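Local coordinates for protein L-tyrosine isonitrile synthase (Pseudomonas aeruginosa, PDB 3E59) that makes the isonitrile group of paerucumarin on L-tyrosine, taking the carbon atom from C2 of ribulose 5-phosphate, at residues P48-F53 and R250-S255; E61-A66 and D246-A251. One frame throughout, in Å; residues are numbered along the deposited sequence.

Interaction 1: residues P48-F53 and R250-S255; sequences PRIAAF and RAIRLS. With PO4 (phosphate ion), chain E.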
ATOM      1  N   PRO A  48     -18.667  -1.667 -13.762  1.00 44.33           N
ATOM      2  CA  PRO A  48     -18.486  -1.196 -15.144  1.00 42.74           C
ATOM      3  C   PRO A  48     -17.016  -0.925 -15.491  1.00 43.48           C
ATOM      4  O   PRO A  48     -16.651  -1.015 -16.658  1.00 44.25           O
ATOM      5  CB  PRO A  48     -19.314   0.087 -15.207  1.00 43.67           C
ATOM      6  CG  PRO A  48     -19.527   0.507 -13.812  1.00 45.72           C
ATOM      7  CD  PRO A  48     -19.382  -0.689 -12.919  1.00 44.22           C
ATOM      8  N   ARG A  49     -16.186  -0.623 -14.483  1.00 43.06           N
ATOM      9  CA  ARG A  49     -14.751  -0.362 -14.691  1.00 42.23           C
ATOM     10  C   ARG A  49     -14.000  -1.634 -15.115  1.00 42.66           C
ATOM     11  O   ARG A  49     -13.185  -1.601 -16.046  1.00 42.14           O
ATOM     12  CB  ARG A  49     -14.104   0.269 -13.443  1.00 42.37           C
ATOM     13  CG  ARG A  49     -14.581   1.683 -13.125  1.00 41.93           C
ATOM     14  CD  ARG A  49     -13.840   2.287 -11.922  1.00 42.93           C
ATOM     15  NE  ARG A  49     -12.427   2.564 -12.202  1.00 45.21           N
ATOM     16  CZ  ARG A  49     -11.988   3.552 -12.985  1.00 45.53           C
ATOM     17  NH1 ARG A  49     -12.840   4.376 -13.586  1.00 45.77           N
ATOM     18  NH2 ARG A  49     -10.690   3.713 -13.174  1.00 46.34           N
ATOM     19  N   ILE A  50     -14.287  -2.742 -14.426  1.00 41.07           N
ATOM     20  CA  ILE A  50     -13.755  -4.060 -14.777  1.00 40.46           C
ATOM     21  C   ILE A  50     -14.321  -4.485 -16.128  1.00 40.77           C
ATOM     22  O   ILE A  50     -13.590  -4.982 -16.986  1.00 41.09           O
ATOM     23  CB  ILE A  50     -14.119  -5.134 -13.711  1.00 38.56           C
ATOM     24  CG1 ILE A  50     -13.447  -4.826 -12.367  1.00 38.85           C
ATOM     25  CG2 ILE A  50     -13.757  -6.544 -14.203  1.00 36.73           C
ATOM     26  CD1 ILE A  50     -14.058  -5.557 -11.198  1.00 38.10           C
ATOM     27  N   ALA A  51     -15.626  -4.277 -16.301  1.00 41.14           N
ATOM     28  CA  ALA A  51     -16.336  -4.688 -17.513  1.00 40.92           C
ATOM     29  C   ALA A  51     -15.785  -4.004 -18.774  1.00 41.17           C
ATOM     30  O   ALA A  51     -15.841  -4.569 -19.858  1.00 43.13           O
ATOM     31  CB  ALA A  51     -17.830  -4.434 -17.366  1.00 41.87           C
ATOM     32  N   ALA A  52     -15.245  -2.799 -18.615  1.00 43.17           N
ATOM     33  CA  ALA A  52     -14.620  -2.058 -19.716  1.00 42.96           C
ATOM     34  C   ALA A  52     -13.473  -2.849 -20.359  1.00 43.62           C
ATOM     35  O   ALA A  52     -13.388  -2.940 -21.586  1.00 42.01           O
ATOM     36  CB  ALA A  52     -14.136  -0.707 -19.234  1.00 41.02           C
ATOM     37  N   PHE A  53     -12.600  -3.421 -19.530  1.00 42.23           N
ATOM     38  CA  PHE A  53     -11.510  -4.264 -20.028  1.00 41.65           C
ATOM     39  C   PHE A  53     -12.030  -5.534 -20.713  1.00 41.64           C
ATOM     40  O   PHE A  53     -11.559  -5.897 -21.792  1.00 37.60           O
ATOM     41  CB  PHE A  53     -10.525  -4.618 -18.902  1.00 40.31           C
ATOM     42  CG  PHE A  53      -9.740  -3.429 -18.383  1.00 40.06           C
ATOM     43  CD1 PHE A  53      -8.669  -2.910 -19.112  1.00 38.30           C
ATOM     44  CD2 PHE A  53     -10.075  -2.832 -17.162  1.00 38.51           C
ATOM     45  CE1 PHE A  53      -7.948  -1.803 -18.644  1.00 38.40           C
ATOM     46  CE2 PHE A  53      -9.359  -1.726 -16.686  1.00 39.31           C
ATOM     47  CZ  PHE A  53      -8.297  -1.209 -17.430  1.00 38.96           C
ATOM     48  N   ARG A 250      -8.180   4.057 -16.887  1.00 35.25           N
ATOM     49  CA  ARG A 250      -9.168   2.988 -16.791  1.00 38.17           C
ATOM     50  C   ARG A 250      -8.848   1.938 -15.724  1.00 37.45           C
ATOM     51  O   ARG A 250      -9.746   1.248 -15.244  1.00 37.93           O
ATOM     52  CB  ARG A 250      -9.365   2.310 -18.147  1.00 38.53           C
ATOM     53  CG  ARG A 250      -9.705   3.271 -19.302  1.00 39.38           C
ATOM     54  CD  ARG A 250     -10.078   2.477 -20.556  1.00 43.68           C
ATOM     55  NE  ARG A 250      -8.965   1.643 -21.006  1.00 48.21           N
ATOM     56  CZ  ARG A 250      -9.080   0.430 -21.543  1.00 48.62           C
ATOM     57  NH1 ARG A 250     -10.274  -0.135 -21.711  1.00 49.59           N
ATOM     58  NH2 ARG A 250      -7.986  -0.226 -21.903  1.00 48.57           N
ATOM     59  N   ALA A 251      -7.579   1.826 -15.353  1.00 36.32           N
ATOM     60  CA  ALA A 251      -7.137   0.797 -14.420  1.00 38.51           C
ATOM     61  C   ALA A 251      -8.003   0.785 -13.164  1.00 40.62           C
ATOM     62  O   ALA A 251      -8.436   1.848 -12.674  1.00 40.43           O
ATOM     63  CB  ALA A 251      -5.675   1.002 -14.044  1.00 37.36           C
ATOM     64  N   ILE A 252      -8.249  -0.423 -12.659  1.00 39.41           N
ATOM     65  CA  ILE A 252      -8.916  -0.608 -11.380  1.00 38.40           C
ATOM     66  C   ILE A 252      -7.931  -0.148 -10.326  1.00 38.00           C
ATOM     67  O   ILE A 252      -6.781  -0.592 -10.299  1.00 39.74           O
ATOM     68  CB  ILE A 252      -9.344  -2.093 -11.131  1.00 39.66           C
ATOM     69  CG1 ILE A 252     -10.059  -2.704 -12.353  1.00 41.09           C
ATOM     70  CG2 ILE A 252     -10.174  -2.228  -9.842  1.00 38.52           C
ATOM     71  CD1 ILE A 252     -11.187  -1.884 -12.924  1.00 39.60           C
ATOM     72  N   ARG A 253      -8.387   0.764  -9.477  1.00 37.59           N
ATOM     73  CA  ARG A 253      -7.545   1.402  -8.491  1.00 36.16           C
ATOM     74  C   ARG A 253      -7.532   0.636  -7.143  1.00 39.42           C
ATOM     75  O   ARG A 253      -8.492   0.708  -6.350  1.00 38.84           O
ATOM     76  CB  ARG A 253      -8.014   2.854  -8.324  1.00 36.15           C
ATOM     77  CG  ARG A 253      -7.226   3.707  -7.326  1.00 35.63           C
ATOM     78  CD  ARG A 253      -5.718   3.873  -7.662  1.00 34.92           C
ATOM     79  NE  ARG A 253      -5.233   5.088  -7.006  1.00 38.15           N
ATOM     80  CZ  ARG A 253      -4.983   5.175  -5.704  1.00 36.94           C
ATOM     81  NH1 ARG A 253      -5.138   4.110  -4.929  1.00 36.66           N
ATOM     82  NH2 ARG A 253      -4.595   6.321  -5.176  1.00 35.16           N
ATOM     83  N   LEU A 254      -6.450  -0.100  -6.892  1.00 35.54           N
ATOM     84  CA  LEU A 254      -6.278  -0.765  -5.602  1.00 34.03           C
ATOM     85  C   LEU A 254      -5.589   0.164  -4.620  1.00 34.67           C
ATOM     86  O   LEU A 254      -5.035   1.192  -5.007  1.00 35.35           O
ATOM     87  CB  LEU A 254      -5.500  -2.070  -5.732  1.00 32.26           C
ATOM     88  CG  LEU A 254      -5.987  -3.151  -6.705  1.00 32.77           C
ATOM     89  CD1 LEU A 254      -4.929  -4.226  -6.787  1.00 30.81           C
ATOM     90  CD2 LEU A 254      -7.349  -3.750  -6.306  1.00 31.34           C
ATOM     91  N   SER A 255      -5.633  -0.208  -3.341  1.00 36.82           N
ATOM     92  CA  SER A 255      -5.073   0.604  -2.258  1.00 32.73           C
ATOM     93  C   SER A 255      -4.652  -0.330  -1.139  1.00 33.49           C
ATOM     94  O   SER A 255      -5.122  -1.464  -1.070  1.00 33.67           O
ATOM     95  CB  SER A 255      -6.122   1.600  -1.753  1.00 33.16           C
ATOM     96  OG  SER A 255      -5.575   2.518  -0.823  1.00 35.32           O
TER
HETATM   97  P   PO4 E 329      -4.366   5.995  -1.405  1.00 38.84           P
HETATM   98  O1  PO4 E 329      -5.266   6.089  -0.198  1.00 39.03           O
HETATM   99  O2  PO4 E 329      -2.953   6.340  -0.966  1.00 38.94           O
HETATM  100  O3  PO4 E 329      -4.442   4.564  -1.982  1.00 31.52           O
HETATM  101  O4  PO4 E 329      -4.774   7.009  -2.440  1.00 37.76           O
HETATM  102  O   HOH W   1     -11.302   1.533  -9.565  1.00 31.69           O
HETATM  103  O   HOH W   2     -12.096   0.731 -16.617  1.00 42.74           O

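Interaction 2: residues E61-A66 and D246-A251; sequences EFVLPA and DQFPRA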
ATOM      1  N   GLU A  61      -6.332  -4.221 -16.033  1.00 39.42           N
ATOM      2  CA  GLU A  61      -5.264  -3.469 -15.367  1.00 38.80           C
ATOM      3  C   GLU A  61      -5.691  -3.036 -13.964  1.00 37.70           C
ATOM      4  O   GLU A  61      -6.808  -2.508 -13.764  1.00 33.82           O
ATOM      5  CB  GLU A  61      -4.861  -2.227 -16.185  1.00 40.59           C
ATOM      6  CG  GLU A  61      -4.326  -2.517 -17.593  1.00 42.86           C
ATOM      7  CD  GLU A  61      -4.197  -1.250 -18.463  1.00 43.46           C
ATOM      8  OE1 GLU A  61      -3.702  -0.210 -17.969  1.00 41.70           O
ATOM      9  OE2 GLU A  61      -4.592  -1.298 -19.652  1.00 44.10           O
ATOM     10  N   PHE A  62      -4.788  -3.285 -13.013  1.00 36.74           N
ATOM     11  CA  PHE A  62      -4.857  -2.788 -11.642  1.00 35.48           C
ATOM     12  C   PHE A  62      -3.656  -1.876 -11.376  1.00 35.85           C
ATOM     13  O   PHE A  62      -2.531  -2.178 -11.780  1.00 37.98           O
ATOM     14  CB  PHE A  62      -4.867  -3.947 -10.609  1.00 32.81           C
ATOM     15  CG  PHE A  62      -6.022  -4.896 -10.775  1.00 34.32           C
ATOM     16  CD1 PHE A  62      -5.912  -6.012 -11.607  1.00 36.38           C
ATOM     17  CD2 PHE A  62      -7.226  -4.677 -10.106  1.00 32.76           C
ATOM     18  CE1 PHE A  62      -6.988  -6.893 -11.787  1.00 35.71           C
ATOM     19  CE2 PHE A  62      -8.300  -5.538 -10.274  1.00 34.42           C
ATOM     20  CZ  PHE A  62      -8.189  -6.647 -11.125  1.00 35.58           C
ATOM     21  N   VAL A  63      -3.918  -0.763 -10.694  1.00 36.23           N
ATOM     22  CA  VAL A  63      -2.887   0.141 -10.195  1.00 36.37           C
ATOM     23  C   VAL A  63      -2.898   0.070  -8.676  1.00 36.63           C
ATOM     24  O   VAL A  63      -3.963   0.136  -8.060  1.00 36.19           O
ATOM     25  CB  VAL A  63      -3.128   1.577 -10.701  1.00 36.45           C
ATOM     26  CG1 VAL A  63      -2.427   2.613  -9.820  1.00 37.03           C
ATOM     27  CG2 VAL A  63      -2.663   1.682 -12.157  1.00 36.87           C
ATOM     28  N   LEU A  64      -1.714  -0.079  -8.084  1.00 36.11           N
ATOM     29  CA  LEU A  64      -1.566  -0.175  -6.631  1.00 36.48           C
ATOM     30  C   LEU A  64      -0.431   0.710  -6.092  1.00 36.99           C
ATOM     31  O   LEU A  64       0.745   0.348  -6.223  1.00 35.62           O
ATOM     32  CB  LEU A  64      -1.297  -1.643  -6.245  1.00 36.94           C
ATOM     33  CG  LEU A  64      -0.994  -1.960  -4.765  1.00 36.84           C
ATOM     34  CD1 LEU A  64      -2.054  -1.382  -3.826  1.00 30.89           C
ATOM     35  CD2 LEU A  64      -0.818  -3.462  -4.536  1.00 35.97           C
ATOM     36  N   PRO A  65      -0.769   1.869  -5.484  1.00 36.51           N
ATOM     37  CA  PRO A  65       0.256   2.656  -4.809  1.00 36.53           C
ATOM     38  C   PRO A  65       0.637   1.979  -3.492  1.00 38.46           C
ATOM     39  O   PRO A  65      -0.208   1.859  -2.578  1.00 36.95           O
ATOM     40  CB  PRO A  65      -0.448   4.005  -4.548  1.00 38.96           C
ATOM     41  CG  PRO A  65      -1.696   3.967  -5.363  1.00 38.33           C
ATOM     42  CD  PRO A  65      -2.081   2.532  -5.395  1.00 36.20           C
ATOM     43  N   ALA A  66       1.886   1.524  -3.402  1.00 35.81           N
ATOM     44  CA  ALA A  66       2.334   0.684  -2.284  1.00 35.45           C
ATOM     45  C   ALA A  66       3.835   0.393  -2.368  1.00 37.44           C
ATOM     46  O   ALA A  66       4.495   0.769  -3.335  1.00 35.40           O
ATOM     47  CB  ALA A  66       1.559  -0.636  -2.269  1.00 35.09           C
ATOM     48  N   ASP A 246      -4.282  10.013 -14.426  1.00 38.49           N
ATOM     49  CA  ASP A 246      -4.016  10.485 -15.795  1.00 37.66           C
ATOM     50  C   ASP A 246      -3.096   9.544 -16.565  1.00 34.86           C
ATOM     51  O   ASP A 246      -3.226   9.411 -17.780  1.00 31.64           O
ATOM     52  CB  ASP A 246      -3.433  11.894 -15.777  1.00 38.69           C
ATOM     53  CG  ASP A 246      -4.498  12.966 -15.577  1.00 40.15           C
ATOM     54  OD1 ASP A 246      -5.703  12.633 -15.606  1.00 39.24           O
ATOM     55  OD2 ASP A 246      -4.121  14.144 -15.394  1.00 39.11           O
ATOM     56  N   GLN A 247      -2.167   8.892 -15.864  1.00 34.29           N
ATOM     57  CA  GLN A 247      -1.289   7.924 -16.520  1.00 34.56           C
ATOM     58  C   GLN A 247      -2.087   6.703 -16.953  1.00 36.86           C
ATOM     59  O   GLN A 247      -1.918   6.226 -18.071  1.00 36.27           O
ATOM     60  CB  GLN A 247      -0.131   7.503 -15.620  1.00 35.67           C
ATOM     61  CG  GLN A 247       0.860   8.619 -15.266  1.00 32.75           C
ATOM     62  CD  GLN A 247       1.713   9.047 -16.441  1.00 36.26           C
ATOM     63  OE1 GLN A 247       1.842  10.249 -16.730  1.00 37.54           O
ATOM     64  NE2 GLN A 247       2.292   8.077 -17.134  1.00 32.86           N
ATOM     65  N   PHE A 248      -2.952   6.215 -16.055  1.00 39.99           N
ATOM     66  CA  PHE A 248      -3.712   4.964 -16.238  1.00 39.22           C
ATOM     67  C   PHE A 248      -5.187   5.183 -15.913  1.00 38.92           C
ATOM     68  O   PHE A 248      -5.667   4.680 -14.894  1.00 36.26           O
ATOM     69  CB  PHE A 248      -3.183   3.844 -15.318  1.00 38.39           C
ATOM     70  CG  PHE A 248      -1.692   3.655 -15.367  1.00 39.53           C
ATOM     71  CD1 PHE A 248      -1.072   3.166 -16.522  1.00 40.23           C
ATOM     72  CD2 PHE A 248      -0.905   3.960 -14.254  1.00 38.08           C
ATOM     73  CE1 PHE A 248       0.314   2.999 -16.573  1.00 40.49           C
ATOM     74  CE2 PHE A 248       0.476   3.799 -14.287  1.00 38.05           C
ATOM     75  CZ  PHE A 248       1.092   3.317 -15.453  1.00 39.51           C
ATOM     76  N   PRO A 249      -5.919   5.918 -16.777  1.00 39.72           N
ATOM     77  CA  PRO A 249      -7.303   6.311 -16.448  1.00 40.10           C
ATOM     78  C   PRO A 249      -8.271   5.149 -16.138  1.00 39.47           C
ATOM     79  O   PRO A 249      -9.072   5.250 -15.201  1.00 41.31           O
ATOM     80  CB  PRO A 249      -7.756   7.068 -17.707  1.00 41.01           C
ATOM     81  CG  PRO A 249      -6.480   7.534 -18.351  1.00 40.87           C
ATOM     82  CD  PRO A 249      -5.524   6.408 -18.114  1.00 41.09           C
ATOM     83  N   ARG A 250      -8.180   4.057 -16.887  1.00 35.25           N
ATOM     84  CA  ARG A 250      -9.168   2.988 -16.791  1.00 38.17           C
ATOM     85  C   ARG A 250      -8.848   1.938 -15.724  1.00 37.45           C
ATOM     86  O   ARG A 250      -9.746   1.248 -15.244  1.00 37.93           O
ATOM     87  CB  ARG A 250      -9.365   2.310 -18.147  1.00 38.53           C
ATOM     88  CG  ARG A 250      -9.705   3.271 -19.302  1.00 39.38           C
ATOM     89  CD  ARG A 250     -10.078   2.477 -20.556  1.00 43.68           C
ATOM     90  NE  ARG A 250      -8.965   1.643 -21.006  1.00 48.21           N
ATOM     91  CZ  ARG A 250      -9.080   0.430 -21.543  1.00 48.62           C
ATOM     92  NH1 ARG A 250     -10.274  -0.135 -21.711  1.00 49.59           N
ATOM     93  NH2 ARG A 250      -7.986  -0.226 -21.903  1.00 48.57           N
ATOM     94  N   ALA A 251      -7.579   1.826 -15.353  1.00 36.32           N
ATOM     95  CA  ALA A 251      -7.137   0.797 -14.420  1.00 38.51           C
ATOM     96  C   ALA A 251      -8.003   0.785 -13.164  1.00 40.62           C
ATOM     97  O   ALA A 251      -8.436   1.848 -12.674  1.00 40.43           O
ATOM     98  CB  ALA A 251      -5.675   1.002 -14.044  1.00 37.36           C
TER

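Interaction 1: residues P48-F53 and R250-S255
R49 supplies the direct hydrogen bond between the helix and the loop residue just before strand 252-255: its NH2 donates to A251 O over 3.0 Å, with 155° at the hydrogen. The oxygen lies at the edge of the guanidinium, near its plane, whereas the nitrogen stands above the carbonyl plane of A251. A bend at chi3 (69°) turns NE out of the extended run of the chain, and NH2 also bonds to P249 O. Two waters add indirect links. One accepts from R253 N and, weakly, from R49 NE; the other donates to both R49 O and R250 O. Residues 252-255 form an inner strand of a five-stranded parallel sheet, and helix 35-55 packs at its N-terminal end. Apolar contact there joins I252 CD1 to I50 CG1 at 3.8 Å, the side chains crossing at about a right angle; CD1 also lies against the helix backbone, 3.5 Å from I50 N. Aromatic contact is made by F53: CE1 lies over one face of the R250 guanidinium, planes 44° apart, while CE2 approaches R250 O to 3.3 Å. R250 NH2 has its salt bridge with E58. Farther along, R253 and S255, together with K265, H257 and Q259, hold a phosphate ion, probably from the crystallisation liquor.

Interaction 2: residues E61-A66 and D246-A251
E61 and V63, on the same side of their strand, meet the turn that follows helix 219-247. E61 starts with CB against A251 CB at 4.0 Å; CG stands beside the backbone N (chi1 -61°), and the chain then runs extended to the carboxylate. There OE2 comes within 4.2 Å of R250 NH2, but it lies well out of the guanidinium plane and no N-H points at it. The attraction is therefore one of charge alone, probably modest, since the same NH2 forms a salt bridge with E58. The backbone of E61 contributes too: its carbonyl oxygen receives a CA-H...O contact from A251 CA at 3.4 Å. Two residues on, V63 uses a single branch. With CG1 anti to the backbone N (chi1 159°), CG2 is left anti to the carbonyl carbon and touches both F248 and A251, 3.6 Å from F248 CD2 and 3.6 Å from A251 CB; the valine and phenylalanine side chains cross at about a right angle. Q247 CB lies over one face of the F248 ring, which also meets F152 edge-to-face. The turn thus packs against one side of strand 60-64, which is flanked in the parallel sheet by strands 108-112 and 252-255, while F53 of helix 35-55 touches E61.

In the fold
The two interactions share R250 and A251, and their centres lie 8 Å apart. Along the chain, helix 35-55 leads into strand 60-64, and much later helix 219-247 leads into strand 252-255. Interaction 1 joins the first helix to the second strand and the loop before it; interaction 2 joins the first strand to the end of the second helix, so two helix-strand units distant in sequence are packed together. Their strands are parallel neighbours, where I252 N probably bonds to E61 O and L254 N to V63 O, both at 2.8 Å. R250 and A251, just before strand 252-255, are used by both contacts. The sheet has the Rossmann-like strand order 3-2-1-4-5, with 60-64 at its centre beside 252-255.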